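NtrC family transcriptional regulator (Clostridium acetobutylicum ATCC 824, PDB 2Q5C) is probably a sigma-54-dependent transcription regulator that binds ATP and DNA, represented here by its N-terminal PrpR-type domain alone. Local coordinates at residues Gly59-Ser62 and Asp63-Lys67; Ile44-Gly47 and Leu48-Glu51; Lys34-Ser37 and Leu38-Ser42; Pro21-Ala24 and Leu25-Asn28; Ile177-Ala180 and Leu181-Glu185. All blocks are in the same frame, centred on the assembly; numbering follows the deposited sequence.

In the fold
All five contacts are local, and all pack around the sheet of strands 30-35, 6-11, 54-58 and 73-76, the first of two parallel sheets in the chain. Contacts 2 and 3 share helix 38-48, their centres 11 Å apart. Contact 1 lies beside both on helix 59-66. Its I65 CG2 is 3.9 Å from A45 CB of contact 2, and its centre is 9 Å from that of contact 3. A glycerol, probably from the crystallisation liquor, lies near contacts 1 and 3. Contacts 4 and 5 form a separate pair, where L23 CD1 meets I177 CD1 at 3.7 Å. Contact 4 is far from contact 1, about 24 Å between centres.

Contact 1: residues Gly59-Ser62 and Asp63-Lys67; sequences GATS and DYIKK. With SO4 (sulfate ion), chain E.
T61 and I65 make the tight side of this helix. The methyl CG2 of T61 and the tip CD1 of I65 meet at 3.7 Å, the two side chains passing at a slant. On the backbone, I65 N donates to T61 O at 2.9 Å. The hydroxyl of T61 turns the other way and accepts from L38 N in the neighbouring helix 38-48. S62 is buried too. Its OG stands between the backbone N and the carbonyl carbon (chi1 72°), which folds it back over the first turn. There it donates to G59 O at 2.6 Å, in the carbonyl plane and on a lone pair. S75 OG is its second partner, and K66 N donates to S62 O at 2.8 Å.

The other side is looser and more polar. A60 O receives Y64 N at 3.2 Å and, weakly, D63 N. The same oxygen lies at the edge of the Y64 ring, in its plane, 3.3 Å from CD1. At the far end of the ring, Y64 OH donates to sulfate O4 at 2.6 Å, and it also bonds E128 N. K67 NZ reaches back to D63 OD1 at 2.9 Å. This salt bridge holds for one of two D63 conformers and is tentative. D63 OD2 is taken by Y102 OH and K103 NZ.

T61 N bonds a glycerol, probably from the crystallisation liquor, though such molecules often mark pockets. The stretch is the helix of a beta-alpha-beta unit, between strands 54-58 and 73-76 of a parallel alpha/beta lobe with strand order 2-1-3-4.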
loop_
_atom_site.group_PDB
_atom_site.type_symbol
_atom_site.label_atom_id
_atom_site.label_comp_id
_atom_site.label_asym_id
_atom_site.label_seq_id
_atom_site.Cartn_x
_atom_site.Cartn_y
_atom_site.Cartn_z
ATOM N N GLY A 59 -1.192 -0.649 3.728
ATOM C CA GLY A 59 -1.515 0.759 3.882
ATOM C C GLY A 59 -2.988 1.075 4.080
ATOM O O GLY A 59 -3.679 0.392 4.862
ATOM N N ALA A 60 -3.501 2.091 3.398
ATOM C CA ALA A 60 -4.868 2.528 3.576
ATOM C C ALA A 60 -5.869 1.401 3.291
ATOM O O ALA A 60 -6.905 1.270 3.981
ATOM C CB ALA A 60 -5.155 3.733 2.713
ATOM N N THR A 61 -5.577 0.603 2.265
ATOM C CA THR A 61 -6.467 -0.514 1.935
ATOM C C THR A 61 -6.671 -1.427 3.131
ATOM O O THR A 61 -7.794 -1.881 3.384
ATOM C CB THR A 61 -5.922 -1.261 0.726
ATOM O OG1 THR A 61 -6.024 -0.399 -0.408
ATOM C CG2 THR A 61 -6.739 -2.533 0.435
ATOM N N SER A 62 -5.612 -1.661 3.901
ATOM C CA SER A 62 -5.715 -2.559 5.049
ATOM C C SER A 62 -6.676 -2.009 6.112
ATOM O O SER A 62 -7.352 -2.789 6.794
ATOM C CB SER A 62 -4.325 -2.901 5.602
ATOM O OG SER A 62 -3.735 -1.811 6.272
ATOM N N ASP A 63 -6.743 -0.686 6.236
ATOM C CA ASP A 63 -7.672 -0.041 7.159
ATOM C C ASP A 63 -9.120 -0.251 6.701
ATOM O O ASP A 63 -10.001 -0.592 7.503
ATOM C CB ASP A 63 -7.327 1.448 7.229
ATOM C CG ASP A 63 -8.035 2.166 8.355
ATOM O OD1 ASP A 63 -8.249 1.557 9.424
ATOM O OD2 ASP A 63 -8.347 3.351 8.167
ATOM N N TYR A 64 -9.376 -0.074 5.410
ATOM C CA TYR A 64 -10.708 -0.324 4.843
ATOM C C TYR A 64 -11.134 -1.774 5.033
ATOM O O TYR A 64 -12.285 -2.063 5.361
ATOM C CB TYR A 64 -10.731 0.066 3.358
ATOM C CG TYR A 64 -10.940 1.559 3.156
ATOM C CD1 TYR A 64 -9.890 2.456 3.253
ATOM C CD2 TYR A 64 -12.214 2.047 2.896
ATOM C CE1 TYR A 64 -10.116 3.842 3.120
ATOM C CE2 TYR A 64 -12.451 3.408 2.736
ATOM C CZ TYR A 64 -11.378 4.281 2.836
ATOM O OH TYR A 64 -11.647 5.622 2.707
ATOM N N ILE A 65 -10.190 -2.687 4.838
ATOM C CA ILE A 65 -10.507 -4.103 5.013
ATOM C C ILE A 65 -10.729 -4.448 6.479
ATOM O O ILE A 65 -11.707 -5.143 6.791
ATOM C CB ILE A 65 -9.400 -4.967 4.375
ATOM C CG1 ILE A 65 -9.484 -4.802 2.862
ATOM C CG2 ILE A 65 -9.564 -6.464 4.744
ATOM C CD1 ILE A 65 -8.359 -5.461 2.070
ATOM N N LYS A 66 -9.863 -3.982 7.366
ATOM C CA LYS A 66 -9.981 -4.388 8.762
ATOM C C LYS A 66 -11.324 -3.960 9.343
ATOM O O LYS A 66 -11.897 -4.704 10.132
ATOM C CB LYS A 66 -8.854 -3.815 9.599
ATOM C CG LYS A 66 -8.857 -4.329 11.052
ATOM C CD LYS A 66 -7.659 -3.798 11.830
ATOM C CE LYS A 66 -7.239 -4.771 12.935
ATOM N NZ LYS A 66 -6.511 -5.957 12.367
ATOM N N LYS A 67 -11.820 -2.802 8.935
ATOM C CA LYS A 67 -13.073 -2.269 9.500
ATOM C C LYS A 67 -14.302 -2.959 8.942
ATOM O O LYS A 67 -15.413 -2.723 9.430
ATOM C CB LYS A 67 -13.183 -0.754 9.296
ATOM C CG LYS A 67 -12.102 0.021 10.022
ATOM C CD LYS A 67 -12.402 1.509 10.047
ATOM C CE LYS A 67 -11.163 2.345 10.323
ATOM N NZ LYS A 67 -10.352 1.823 11.454
HETATM S S SO4 E . -14.773 6.962 2.241
HETATM O O1 SO4 E . -15.737 7.891 2.828
HETATM O O2 SO4 E . -15.427 5.977 1.381
HETATM O O3 SO4 E . -13.859 7.770 1.439
HETATM O O4 SO4 E . -14.085 6.264 3.322
#

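Contact 2: residues Ile44-Gly47 and Leu48-Glu51; sequences IAFG and LQDE
L48 N sits where helix 38-48 runs out, within reach of two carbonyls. It bonds I44 O at 3.0 Å and A45 O at 3.1 Å, both weakly. Q49 N gives another weak bond to F46 O, at 3.4 Å. The next turn is tighter, with E51 N on L48 O at 2.8 Å. A water links G47 O, to which it donates at 2.7 Å, with D50 N, from which it accepts.

The side chains form two pairs. I44 and L48 lie side by side and point the same way, with methyl CG2 of I44 4.0 Å from CD1 of L48. I44 also touches A36. L48 reaches A8 on strand 6-11, and the buried A45 meets I10 on the same strand.

F46 and Q49 form the second pair. F46 is exposed, while Q49 also leans on V69 and I71. Q49 CG stands between its backbone N and carbonyl carbon (chi1 70°), which brings it over F46 O at 3.3 Å. From there the chain runs straight out, and its amide comes over one face of the F46 ring. NE2 is 3.5 Å from F46 CD1, offset toward the rim, with the ring and amide planes 66° apart. At the other end of the amide, Q49 OE1 accepts from S70 N.

The chemistry is that of a helix end let go gradually. The bonds of L48 N and Q49 N are weak, and a water joins the backbone beyond them. The bond from S70 N sets the Q49 amide, and the F46 ring may limit its rotation.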
loop_
_atom_site.group_PDB
_atom_site.type_symbol
_atom_site.label_atom_id
_atom_site.label_comp_id
_atom_site.label_asym_id
_atom_site.label_seq_id
_atom_site.Cartn_x
_atom_site.Cartn_y
_atom_site.Cartn_z
ATOM N N ILE A 44 -14.426 -6.682 -2.084
ATOM C CA ILE A 44 -13.873 -7.982 -2.474
ATOM C C ILE A 44 -13.496 -8.794 -1.223
ATOM O O ILE A 44 -13.803 -10.000 -1.145
ATOM C CB ILE A 44 -12.660 -7.777 -3.404
ATOM C CG1 ILE A 44 -13.113 -7.244 -4.758
ATOM C CG2 ILE A 44 -11.865 -9.084 -3.574
ATOM C CD1 ILE A 44 -11.971 -6.592 -5.562
ATOM N N ALA A 45 -12.865 -8.162 -0.233
ATOM C CA ALA A 45 -12.540 -8.835 1.022
ATOM C C ALA A 45 -13.798 -9.357 1.730
ATOM O O ALA A 45 -13.817 -10.492 2.209
ATOM C CB ALA A 45 -11.780 -7.920 1.928
ATOM N N PHE A 46 -14.830 -8.535 1.763
ATOM C CA PHE A 46 -16.073 -8.931 2.408
ATOM C C PHE A 46 -16.633 -10.173 1.713
ATOM O O PHE A 46 -17.091 -11.114 2.369
ATOM C CB PHE A 46 -17.074 -7.772 2.364
ATOM C CG PHE A 46 -18.308 -8.036 3.153
ATOM C CD1 PHE A 46 -18.376 -7.631 4.478
ATOM C CD2 PHE A 46 -19.368 -8.747 2.588
ATOM C CE1 PHE A 46 -19.547 -7.907 5.247
ATOM C CE2 PHE A 46 -20.525 -9.033 3.334
ATOM C CZ PHE A 46 -20.594 -8.621 4.662
ATOM N N GLY A 47 -16.548 -10.194 0.389
ATOM C CA GLY A 47 -17.082 -11.327 -0.404
ATOM C C GLY A 47 -16.282 -12.602 -0.196
ATOM O O GLY A 47 -16.810 -13.696 -0.352
ATOM N N LEU A 48 -15.002 -12.463 0.148
ATOM C CA LEU A 48 -14.100 -13.606 0.344
ATOM C C LEU A 48 -14.031 -14.134 1.762
ATOM O O LEU A 48 -13.466 -15.207 2.016
ATOM C CB LEU A 48 -12.673 -13.187 -0.020
ATOM C CG LEU A 48 -12.328 -13.136 -1.500
ATOM C CD1 LEU A 48 -10.987 -12.461 -1.655
ATOM C CD2 LEU A 48 -12.272 -14.549 -2.052
ATOM N N GLN A 49 -14.583 -13.407 2.715
ATOM C CA GLN A 49 -14.195 -13.680 4.083
ATOM C C GLN A 49 -14.657 -15.028 4.599
ATOM O O GLN A 49 -13.997 -15.589 5.475
ATOM C CB GLN A 49 -14.558 -12.543 5.028
ATOM C CG GLN A 49 -16.007 -12.365 5.271
ATOM C CD GLN A 49 -16.244 -11.357 6.371
ATOM O OE1 GLN A 49 -15.559 -11.351 7.392
ATOM N NE2 GLN A 49 -17.209 -10.506 6.164
ATOM N N ASP A 50 -15.745 -15.563 4.055
ATOM C CA ASP A 50 -16.192 -16.874 4.528
ATOM C C ASP A 50 -15.469 -17.996 3.783
ATOM O O ASP A 50 -15.663 -19.178 4.092
ATOM C CB ASP A 50 -17.720 -17.015 4.405
ATOM C CG ASP A 50 -18.480 -16.103 5.359
ATOM O OD1 ASP A 50 -17.960 -15.754 6.450
ATOM O OD2 ASP A 50 -19.632 -15.746 5.016
ATOM N N GLU A 51 -14.616 -17.624 2.828
ATOM C CA GLU A 51 -13.891 -18.599 1.988
ATOM C C GLU A 51 -12.379 -18.654 2.197
ATOM O O GLU A 51 -11.699 -19.470 1.572
ATOM C CB GLU A 51 -14.130 -18.329 0.503
ATOM C CG GLU A 51 -15.588 -18.264 0.078
ATOM C CD GLU A 51 -15.764 -17.835 -1.370
ATOM O OE1 GLU A 51 -14.767 -17.558 -2.085
ATOM O OE2 GLU A 51 -16.935 -17.769 -1.806
HETATM O O HOH W 1 -17.406 -15.230 1.738
#

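Contact 3: residues Lys34-Ser37 and Leu38-Ser42; sequences KTAS and LTRAS. With SO4 (sulfate ion), chain F; SO4 (sulfate ion), chain D.
R40 NH1 makes the main polar bond, to T35 O, at 3.0 Å and an N-H...O angle of 153°. It meets a lone pair in the carbonyl plane, while the oxygen lies 16° out of the guanidinium plane. R40 gets there because its CG is anti to the backbone N (chi1 178°) and the chain stays extended to NE, running back beside the strand end. The same NH1 comes within 3.4 Å of A36 CB, which it meets obliquely. A water at the guanidinium edge accepts from NH1 at 3.1 Å and from S37 N at 3.0 Å, so the same nitrogen is tied twice to the segment before the helix.

On the backbone, A41 N binds S37 O across the turn at 3.0 Å, approaching from above the carbonyl plane and not on a lone pair.

Apolar contact fills the inside. A36 CB meets A41 CB at 3.9 Å, and both methyls touch I10 on strand 6-11.

Anions gather on the strand side. T35 N donates almost straight to O1 of one sulfate at 2.9 Å, and K34 NZ donates to O3 of another, also at 2.9 Å. Both ions probably come from the crystallisation liquor.

Two hydroxyls reach toward the second half of the chain. S37 OG bonds T151 OG1, and T39 OG1 bonds E128 OE1. The arrangement is a strand-to-helix turn at the carboxyl edge of a parallel alpha/beta sheet, probably facing the second lobe, which supplies T151 and E128.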
loop_
_atom_site.group_PDB
_atom_site.type_symbol
_atom_site.label_atom_id
_atom_site.label_comp_id
_atom_site.label_asym_id
_atom_site.label_seq_id
_atom_site.Cartn_x
_atom_site.Cartn_y
_atom_site.Cartn_z
ATOM N N LYS A 34 -6.067 -10.675 -5.630
ATOM C CA LYS A 34 -7.078 -9.803 -6.228
ATOM C C LYS A 34 -6.481 -8.421 -6.360
ATOM O O LYS A 34 -5.772 -7.933 -5.470
ATOM C CB LYS A 34 -8.355 -9.719 -5.369
ATOM C CG LYS A 34 -9.022 -11.079 -5.100
ATOM C CD LYS A 34 -9.734 -11.639 -6.357
ATOM C CE LYS A 34 -10.383 -12.985 -6.056
ATOM N NZ LYS A 34 -10.819 -13.743 -7.292
ATOM N N THR A 35 -6.770 -7.765 -7.479
ATOM C CA THR A 35 -6.206 -6.469 -7.760
ATOM C C THR A 35 -7.229 -5.411 -7.411
ATOM O O THR A 35 -8.249 -5.259 -8.117
ATOM C CB THR A 35 -5.807 -6.379 -9.260
ATOM O OG1 THR A 35 -4.847 -7.406 -9.531
ATOM C CG2 THR A 35 -5.203 -5.014 -9.596
ATOM N N ALA A 36 -6.984 -4.705 -6.312
ATOM C CA ALA A 36 -7.948 -3.704 -5.843
ATOM C C ALA A 36 -7.347 -2.856 -4.746
ATOM O O ALA A 36 -6.351 -3.238 -4.147
ATOM C CB ALA A 36 -9.209 -4.410 -5.304
ATOM N N SER A 37 -8.003 -1.720 -4.453
ATOM C CA SER A 37 -7.627 -0.897 -3.301
ATOM C C SER A 37 -8.864 -0.288 -2.627
ATOM O O SER A 37 -9.965 -0.247 -3.220
ATOM C CB SER A 37 -6.685 0.252 -3.723
ATOM O OG SER A 37 -7.406 1.199 -4.506
ATOM N N LEU A 38 -8.648 0.193 -1.412
ATOM C CA LEU A 38 -9.610 1.051 -0.714
ATOM C C LEU A 38 -11.025 0.462 -0.653
ATOM O O LEU A 38 -11.178 -0.721 -0.300
ATOM C CB LEU A 38 -9.571 2.460 -1.290
ATOM C CG LEU A 38 -8.169 3.100 -1.285
ATOM C CD1 LEU A 38 -8.238 4.512 -1.870
ATOM C CD2 LEU A 38 -7.516 3.124 0.075
ATOM N N THR A 39 -12.062 1.242 -0.962
ATOM C CA THR A 39 -13.438 0.712 -0.805
ATOM C C THR A 39 -13.690 -0.517 -1.673
ATOM O O THR A 39 -14.270 -1.515 -1.213
ATOM C CB THR A 39 -14.491 1.811 -1.050
ATOM O OG1 THR A 39 -14.282 2.846 -0.090
ATOM C CG2 THR A 39 -15.915 1.251 -0.918
ATOM N N ARG A 40 -13.241 -0.498 -2.922
ATOM C CA ARG A 40 -13.442 -1.659 -3.788
ATOM C C ARG A 40 -12.753 -2.911 -3.217
ATOM O O ARG A 40 -13.325 -4.010 -3.269
ATOM C CB ARG A 40 -12.914 -1.340 -5.181
ATOM C CG ARG A 40 -13.022 -2.483 -6.116
ATOM C CD ARG A 40 -12.941 -2.028 -7.552
ATOM N NE ARG A 40 -12.960 -3.198 -8.430
ATOM C CZ ARG A 40 -11.877 -3.894 -8.759
ATOM N NH1 ARG A 40 -10.685 -3.531 -8.293
ATOM N NH2 ARG A 40 -11.985 -4.954 -9.551
ATOM N N ALA A 41 -11.543 -2.747 -2.658
ATOM C CA ALA A 41 -10.863 -3.851 -1.975
ATOM C C ALA A 41 -11.654 -4.376 -0.801
ATOM O O ALA A 41 -11.698 -5.587 -0.604
ATOM C CB ALA A 41 -9.454 -3.439 -1.533
ATOM N N SER A 42 -12.316 -3.479 -0.059
ATOM C CA SER A 42 -13.104 -3.928 1.101
ATOM C C SER A 42 -14.324 -4.743 0.646
ATOM O O SER A 42 -14.679 -5.719 1.309
ATOM C CB SER A 42 -13.497 -2.735 1.980
ATOM O OG SER A 42 -14.519 -1.963 1.417
HETATM S S SO4 F . -7.998 -9.823 -10.311
HETATM O O1 SO4 F . -8.668 -9.061 -9.255
HETATM O O2 SO4 F . -8.263 -9.191 -11.604
HETATM O O3 SO4 F . -6.553 -9.834 -10.106
HETATM O O4 SO4 F . -8.525 -11.191 -10.311
HETATM S S SO4 D . -13.916 -15.613 -6.075
HETATM O O1 SO4 D . -14.207 -14.189 -6.272
HETATM O O2 SO4 D . -14.580 -16.344 -7.155
HETATM O O3 SO4 D . -12.485 -15.821 -6.112
HETATM O O4 SO4 D . -14.435 -16.050 -4.774
HETATM O O HOH W 2 -9.676 -1.047 -6.806
#

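Contact 4: residues Pro21-Ala24 and Leu25-Asn28; sequences PKLA and LEKN. With SO4 (sulfate ion), chain G.
The base of K27 covers L23 O, and the rest of the side chain leads away. Its backbone N donates to L23 O at 3.0 Å, nearly in line with the C=O bond. CB then lies 3.6 Å from that same L23 O, and CG comes in at 3.5 Å, so the oxygen is covered by the lysine as well as bound by its N-H. At chi2 (-62°) the chain bends, and CD leads away from the helix. CE passes 3.4 Å from O2 of a sulfate, probably from the crystallisation liquor. NZ ends between two anions. It donates to O4 of the sulfate at 3.2 Å and to OE2 of E26 at 2.9 Å. The carboxylate is met on its anti side.

Helix 14-27 is the crossover of the beta-alpha-beta unit from strand 6-11 to strand 30-35, and this is its last stretch. The helix is kinked at P21, and L25 N makes weak bonds to both P21 O and K22 O. A24 and P21 pack on P31 of the next strand. N28 leaves the helix with positive phi.

E26 and L23 lie side by side and point the same way, CD2 of L23 4.1 Å from OE1 of E26. E26 was modelled in two conformers, so the salt bridges of its OE2 to K27 NZ and to R174 NH1 of helix 170-187 are both tentative. R174 NH1 also bonds the sulfate.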
loop_
_atom_site.group_PDB
_atom_site.type_symbol
_atom_site.label_atom_id
_atom_site.label_comp_id
_atom_site.label_asym_id
_atom_site.label_seq_id
_atom_site.Cartn_x
_atom_site.Cartn_y
_atom_site.Cartn_z
ATOM N N PRO A 21 2.006 -16.186 -4.901
ATOM C CA PRO A 21 1.835 -17.631 -5.086
ATOM C C PRO A 21 3.117 -18.445 -4.951
ATOM O O PRO A 21 3.050 -19.635 -4.636
ATOM C CB PRO A 21 1.291 -17.767 -6.521
ATOM C CG PRO A 21 0.929 -16.431 -6.947
ATOM C CD PRO A 21 1.561 -15.411 -6.072
ATOM N N LYS A 22 4.267 -17.820 -5.206
ATOM C CA LYS A 22 5.544 -18.511 -5.018
ATOM C C LYS A 22 5.803 -18.732 -3.555
ATOM O O LYS A 22 6.245 -19.820 -3.147
ATOM C CB LYS A 22 6.703 -17.744 -5.654
ATOM C CG LYS A 22 6.501 -17.506 -7.131
ATOM C CD LYS A 22 7.584 -16.580 -7.667
ATOM C CE LYS A 22 7.255 -16.127 -9.078
ATOM N NZ LYS A 22 8.318 -15.235 -9.601
ATOM N N LEU A 23 5.483 -17.725 -2.744
ATOM C CA LEU A 23 5.642 -17.880 -1.302
ATOM C C LEU A 23 4.646 -18.872 -0.732
ATOM O O LEU A 23 4.945 -19.582 0.229
ATOM C CB LEU A 23 5.566 -16.537 -0.586
ATOM C CG LEU A 23 6.574 -15.472 -1.035
ATOM C CD1 LEU A 23 6.384 -14.171 -0.284
ATOM C CD2 LEU A 23 8.000 -15.983 -0.835
ATOM N N ALA A 24 3.471 -18.958 -1.344
ATOM C CA ALA A 24 2.466 -19.931 -0.906
ATOM C C ALA A 24 2.927 -21.397 -1.061
ATOM O O ALA A 24 2.592 -22.263 -0.258
ATOM C CB ALA A 24 1.158 -19.686 -1.629
ATOM N N LEU A 25 3.738 -21.673 -2.090
ATOM C CA LEU A 25 4.350 -23.003 -2.231
ATOM C C LEU A 25 5.328 -23.330 -1.094
ATOM O O LEU A 25 5.358 -24.451 -0.572
ATOM C CB LEU A 25 5.102 -23.117 -3.555
ATOM C CG LEU A 25 4.400 -23.123 -4.895
ATOM C CD1 LEU A 25 5.457 -23.410 -5.946
ATOM C CD2 LEU A 25 3.365 -24.241 -4.908
ATOM N N GLU A 26 6.110 -22.325 -0.716
ATOM C CA GLU A 26 7.124 -22.459 0.316
ATOM C C GLU A 26 6.509 -22.612 1.711
ATOM O O GLU A 26 7.084 -23.260 2.596
ATOM C CB GLU A 26 8.045 -21.238 0.253
ATOM C CG GLU A 26 9.125 -21.197 1.304
ATOM C CD GLU A 26 9.903 -19.909 1.270
ATOM O OE1 GLU A 26 10.116 -19.372 0.154
ATOM O OE2 GLU A 26 10.319 -19.450 2.355
ATOM N N LYS A 27 5.337 -22.004 1.907
ATOM C CA LYS A 27 4.663 -22.027 3.192
ATOM C C LYS A 27 3.397 -22.901 3.230
ATOM O O LYS A 27 2.683 -22.924 4.241
ATOM C CB LYS A 27 4.374 -20.589 3.654
ATOM C CG LYS A 27 5.600 -19.657 3.653
ATOM C CD LYS A 27 6.702 -20.100 4.608
ATOM C CE LYS A 27 7.876 -19.103 4.585
ATOM N NZ LYS A 27 9.193 -19.685 5.019
ATOM N N ASN A 28 3.151 -23.624 2.140
ATOM C CA ASN A 28 2.019 -24.566 2.031
ATOM C C ASN A 28 0.649 -23.962 2.401
ATOM O O ASN A 28 -0.034 -24.438 3.300
ATOM C CB ASN A 28 2.309 -25.884 2.796
ATOM C CG ASN A 28 1.316 -27.013 2.444
ATOM O OD1 ASN A 28 0.855 -27.135 1.298
ATOM N ND2 ASN A 28 0.976 -27.832 3.440
HETATM S S SO4 G . 10.718 -16.218 5.862
HETATM O O1 SO4 G . 10.743 -14.978 6.635
HETATM O O2 SO4 G . 9.585 -16.237 4.937
HETATM O O3 SO4 G . 11.975 -16.313 5.121
HETATM O O4 SO4 G . 10.583 -17.364 6.765
#

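Contact 5: residues Ile177-Ala180 and Leu181-Glu185; sequences IEEA and LNLIE
I177 O accepts from L181 N at 2.8 Å, and three more bonds repeat the step along the helix. E178 O takes N182 N, and E179 O takes L183 N, each at 3.0 Å with the donor tilted somewhat from the carbonyl plane. A180 O takes I184 N at 2.9 Å. One turn on, E185 N binds L181 O. Each carbonyl of 177-180 thus holds one main-chain N-H four residues later, and none of these bonds is weak.

Side-chain carbons close over the same oxygens. L181 CG lies 3.4 Å from I177 O. I184 CG1 comes to 3.2 Å from A180 O, because it stands anti to the carbonyl carbon, beside the backbone N (chi1 -67°). N182 lays its amide beside E178 O, but ND2, 3.5 Å away, has a poor angle and makes no bond there. That oxygen is served by N182 N.

The apolar contact is on the buried side. I177 and L181 run side by side, CG2 of I177 3.8 Å from CD1 of L181. A180, L181 and I184 rest on I7 of strand 6-11. A180 and L183 touch I74 of strand 73-76, and I177 reaches F20 on helix 14-27. E178 and N182 are on the exposed side.

This is a regular amphipathic alpha helix. It is part of helix 170-187, the C-terminal helix, which comes back from the second sheet to pack on the first in a domain of two parallel alpha/beta lobes, each with strand order 2-1-3-4.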
loop_
_atom_site.group_PDB
_atom_site.type_symbol
_atom_site.label_atom_id
_atom_site.label_comp_id
_atom_site.label_asym_id
_atom_site.label_seq_id
_atom_site.Cartn_x
_atom_site.Cartn_y
_atom_site.Cartn_z
ATOM N N ILE A 177 3.071 -12.639 5.795
ATOM C CA ILE A 177 2.626 -14.032 5.733
ATOM C C ILE A 177 2.856 -14.712 7.064
ATOM O O ILE A 177 1.954 -15.401 7.550
ATOM C CB ILE A 177 3.302 -14.791 4.572
ATOM C CG1 ILE A 177 2.740 -14.276 3.242
ATOM C CG2 ILE A 177 3.107 -16.309 4.700
ATOM C CD1 ILE A 177 3.548 -14.724 2.032
ATOM N N GLU A 178 4.039 -14.508 7.644
ATOM C CA GLU A 178 4.321 -15.063 8.976
ATOM C C GLU A 178 3.282 -14.595 9.982
ATOM O O GLU A 178 2.756 -15.400 10.763
ATOM C CB GLU A 178 5.741 -14.706 9.433
ATOM C CG GLU A 178 6.221 -15.557 10.652
ATOM C CD GLU A 178 7.487 -15.026 11.340
ATOM O OE1 GLU A 178 8.086 -14.006 10.893
ATOM O OE2 GLU A 178 7.878 -15.640 12.374
ATOM N N GLU A 179 2.963 -13.305 9.981
ATOM C CA GLU A 179 1.976 -12.772 10.908
ATOM C C GLU A 179 0.614 -13.421 10.681
ATOM O O GLU A 179 -0.074 -13.818 11.629
ATOM C CB GLU A 179 1.882 -11.262 10.750
ATOM C CG GLU A 179 0.964 -10.599 11.727
ATOM C CD GLU A 179 0.915 -9.103 11.523
ATOM O OE1 GLU A 179 1.850 -8.536 10.894
ATOM O OE2 GLU A 179 -0.071 -8.498 11.977
ATOM N N ALA A 180 0.218 -13.577 9.424
ATOM C CA ALA A 180 -1.072 -14.167 9.100
ATOM C C ALA A 180 -1.121 -15.592 9.581
ATOM O O ALA A 180 -2.135 -16.004 10.171
ATOM C CB ALA A 180 -1.287 -14.126 7.532
ATOM N N LEU A 181 -0.071 -16.355 9.307
ATOM C CA LEU A 181 -0.071 -17.772 9.706
ATOM C C LEU A 181 -0.176 -17.892 11.213
ATOM O O LEU A 181 -0.889 -18.780 11.713
ATOM C CB LEU A 181 1.142 -18.506 9.172
ATOM C CG LEU A 181 1.147 -18.716 7.652
ATOM C CD1 LEU A 181 2.527 -19.134 7.194
ATOM C CD2 LEU A 181 0.113 -19.742 7.199
ATOM N N ASN A 182 0.484 -16.984 11.941
ATOM C CA ASN A 182 0.402 -17.013 13.409
ATOM C C ASN A 182 -0.998 -16.688 13.902
ATOM O O ASN A 182 -1.514 -17.343 14.830
ATOM C CB ASN A 182 1.417 -16.041 14.021
ATOM C CG ASN A 182 2.847 -16.508 13.858
ATOM O OD1 ASN A 182 3.105 -17.668 13.535
ATOM N ND2 ASN A 182 3.799 -15.599 14.095
ATOM N N LEU A 183 -1.640 -15.707 13.288
ATOM C CA LEU A 183 -2.978 -15.282 13.669
ATOM C C LEU A 183 -3.992 -16.377 13.396
ATOM O O LEU A 183 -4.918 -16.591 14.201
ATOM C CB LEU A 183 -3.390 -14.026 12.899
ATOM C CG LEU A 183 -3.606 -12.664 13.552
ATOM C CD1 LEU A 183 -2.800 -12.475 14.854
ATOM C CD2 LEU A 183 -3.337 -11.532 12.551
ATOM N N ILE A 184 -3.832 -17.066 12.266
ATOM C CA ILE A 184 -4.740 -18.159 11.917
ATOM C C ILE A 184 -4.640 -19.260 12.966
ATOM O O ILE A 184 -5.668 -19.756 13.447
ATOM C CB ILE A 184 -4.475 -18.702 10.496
ATOM C CG1 ILE A 184 -4.824 -17.642 9.456
ATOM C CG2 ILE A 184 -5.310 -19.977 10.221
ATOM C CD1 ILE A 184 -4.138 -17.889 8.072
ATOM N N GLU A 185 -3.413 -19.616 13.330
ATOM C CA GLU A 185 -3.177 -20.654 14.331
ATOM C C GLU A 185 -3.820 -20.292 15.667
ATOM O O GLU A 185 -4.426 -21.154 16.319
ATOM C CB GLU A 185 -1.679 -20.924 14.504
ATOM C CG GLU A 185 -1.339 -21.883 15.658
ATOM C CD GLU A 185 0.101 -22.376 15.616
ATOM O OE1 GLU A 185 0.838 -22.157 16.606
ATOM O OE2 GLU A 185 0.501 -22.984 14.593
#